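Local coordinates for protein avidin (Gallus gallus, PDB 4U46) that probably binds small molecules, as an engineered variant of the biotin-binding protein avidin adapted as an artificial receptor, at residues Thr11-Asn16 and Asn21-Ala26. Numbering follows the deposited sequence.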
loop_
_atom_site.group_PDB
_atom_site.type_symbol
_atom_site.label_atom_id
_atom_site.label_comp_id
_atom_site.label_asym_id
_atom_site.label_seq_id
_atom_site.Cartn_x
_atom_site.Cartn_y
_atom_site.Cartn_z
ATOM N N THR A 11 21.504 -12.841 -6.450
ATOM C CA THR A 11 22.757 -13.132 -5.767
ATOM C C THR A 11 23.725 -11.964 -5.868
ATOM O O THR A 11 23.864 -11.333 -6.935
ATOM C CB THR A 11 23.380 -14.441 -6.284
ATOM O OG1 THR A 11 22.481 -15.503 -5.999
ATOM C CG2 THR A 11 24.708 -14.752 -5.573
ATOM N N GLY A 12 24.342 -11.628 -4.737
ATOM C CA GLY A 12 25.312 -10.504 -4.667
ATOM C C GLY A 12 25.017 -9.409 -3.675
ATOM O O GLY A 12 24.170 -9.560 -2.783
ATOM N N LYS A 13 25.695 -8.268 -3.859
ATOM C CA LYS A 13 25.572 -7.132 -2.992
ATOM C C LYS A 13 24.889 -5.986 -3.701
ATOM O O LYS A 13 25.227 -5.674 -4.855
ATOM C CB LYS A 13 26.949 -6.668 -2.501
ATOM C CG LYS A 13 27.641 -7.702 -1.618
ATOM C CD LYS A 13 28.931 -7.169 -1.000
ATOM C CE LYS A 13 29.877 -8.297 -0.580
ATOM N NZ LYS A 13 29.495 -8.942 0.714
ATOM N N TRP A 14 23.945 -5.374 -2.979
ATOM C CA TRP A 14 23.073 -4.311 -3.456
ATOM C C TRP A 14 23.094 -3.093 -2.562
ATOM O O TRP A 14 23.267 -3.176 -1.335
ATOM C CB TRP A 14 21.623 -4.815 -3.583
ATOM C CG TRP A 14 21.488 -5.991 -4.471
ATOM C CD1 TRP A 14 21.620 -7.272 -4.119
ATOM C CD2 TRP A 14 21.227 -5.984 -5.898
ATOM N NE1 TRP A 14 21.464 -8.085 -5.208
ATOM C CE2 TRP A 14 21.229 -7.319 -6.317
ATOM C CE3 TRP A 14 20.968 -4.980 -6.831
ATOM C CZ2 TRP A 14 20.946 -7.703 -7.640
ATOM C CZ3 TRP A 14 20.727 -5.328 -8.133
ATOM C CH2 TRP A 14 20.720 -6.705 -8.544
ATOM N N THR A 15 22.854 -1.935 -3.164
ATOM C CA THR A 15 22.669 -0.736 -2.396
ATOM C C THR A 15 21.474 0.025 -2.919
ATOM O O THR A 15 21.098 -0.125 -4.095
ATOM C CB THR A 15 23.969 0.137 -2.382
ATOM O OG1 THR A 15 23.776 1.219 -1.503
ATOM C CG2 THR A 15 24.273 0.684 -3.758
ATOM N N ASN A 16 20.814 0.752 -2.035
ATOM C CA ASN A 16 19.777 1.727 -2.406
ATOM C C ASN A 16 20.336 3.148 -2.536
ATOM O O ASN A 16 19.583 4.111 -2.659
ATOM C CB ASN A 16 18.572 1.700 -1.445
ATOM C CG ASN A 16 18.856 2.319 -0.073
ATOM O OD1 ASN A 16 19.958 2.763 0.219
ATOM N ND2 ASN A 16 17.850 2.344 0.768
ATOM N N ASN A 21 22.304 -1.415 2.464
ATOM C CA ASN A 21 22.916 -2.435 1.643
ATOM C C ASN A 21 22.298 -3.804 1.946
ATOM O O ASN A 21 21.767 -4.053 3.041
ATOM C CB ASN A 21 24.411 -2.531 1.882
ATOM C CG ASN A 21 25.178 -1.243 1.529
ATOM O OD1 ASN A 21 26.333 -1.128 1.887
ATOM N ND2 ASN A 21 24.556 -0.305 0.835
ATOM N N MET A 22 22.330 -4.697 0.982
ATOM C CA MET A 22 22.028 -6.058 1.312
ATOM C C MET A 22 22.893 -6.994 0.508
ATOM O O MET A 22 23.453 -6.648 -0.544
ATOM C CB MET A 22 20.524 -6.387 1.241
ATOM C CG MET A 22 19.805 -6.001 0.011
ATOM S SD MET A 22 18.127 -6.716 -0.196
ATOM C CE MET A 22 18.126 -6.480 -1.978
ATOM N N THR A 23 23.055 -8.164 1.066
ATOM C CA THR A 23 23.825 -9.183 0.478
ATOM C C THR A 23 22.938 -10.400 0.438
ATOM O O THR A 23 22.424 -10.842 1.485
ATOM C CB THR A 23 25.075 -9.481 1.322
ATOM O OG1 THR A 23 25.930 -8.334 1.292
ATOM C CG2 THR A 23 25.822 -10.669 0.770
ATOM N N ILE A 24 22.780 -10.938 -0.767
ATOM C CA ILE A 24 21.965 -12.091 -0.990
ATOM C C ILE A 24 22.831 -13.207 -1.492
ATOM O O ILE A 24 23.656 -13.020 -2.395
ATOM C CB ILE A 24 20.859 -11.763 -1.993
ATOM C CG1 ILE A 24 19.955 -10.692 -1.367
ATOM C CG2 ILE A 24 20.115 -13.058 -2.385
ATOM C CD1 ILE A 24 18.845 -10.205 -2.255
ATOM N N GLY A 25 22.641 -14.384 -0.913
ATOM C CA GLY A 25 23.412 -15.530 -1.293
ATOM C C GLY A 25 22.931 -16.231 -2.543
ATOM O O GLY A 25 22.149 -15.712 -3.346
ATOM N N ALA A 26 23.380 -17.465 -2.695
ATOM C CA ALA A 26 22.981 -18.246 -3.851
ATOM C C ALA A 26 21.483 -18.515 -3.807
ATOM O O ALA A 26 20.896 -18.700 -2.756
ATOM C CB ALA A 26 23.772 -19.553 -3.919
#
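Gly12 and Ile24 exchange two backbone hydrogen bonds, and Trp14 and Met22 do the same two residues along each strand. These bonds pair strands 12-15 and 20-24, consecutive in the chain, as the first beta hairpin of the eight-stranded avidin barrel. The strand axes run antiparallel at 160°, and Trp14 N reaches Met22 O over 2.8 Å. Lys13 lies opposite Thr23 in a non-hydrogen-bonded pair, their side chains side by side on the face that also carries Thr15 and Asn21. Lys13 CB is 4.0 Å from Met22 O, CG rests against Thr23 OG1 at 3.4 Å, CD stays 4.0 Å from that same oxygen, and CE slightly farther. A bend at the last torsion (chi4 -79°) then brings NZ back to 3.7 Å from Thr23 OG1, a proximity that is not a hydrogen bond. The other face is buried: Trp14 CD1 meets Met22 CE at 4.2 Å, while Leu97 touches both side chains and Phe124 packs against the indole, whose NE1 is hydrogen-bonded to Leu10 O. Beyond the paired strands, Thr11 OG1 donates to Gly25 O at 2.7 Å, approaching from above the carbonyl plane, 39° out of it. With a valine here, Gly25 O would probably be left without this donor and the segments without a side-chain-to-backbone bond at this end. Thr11 CG2, the other branch, also lies against the peptide, 3.5 Å from Gly25 O.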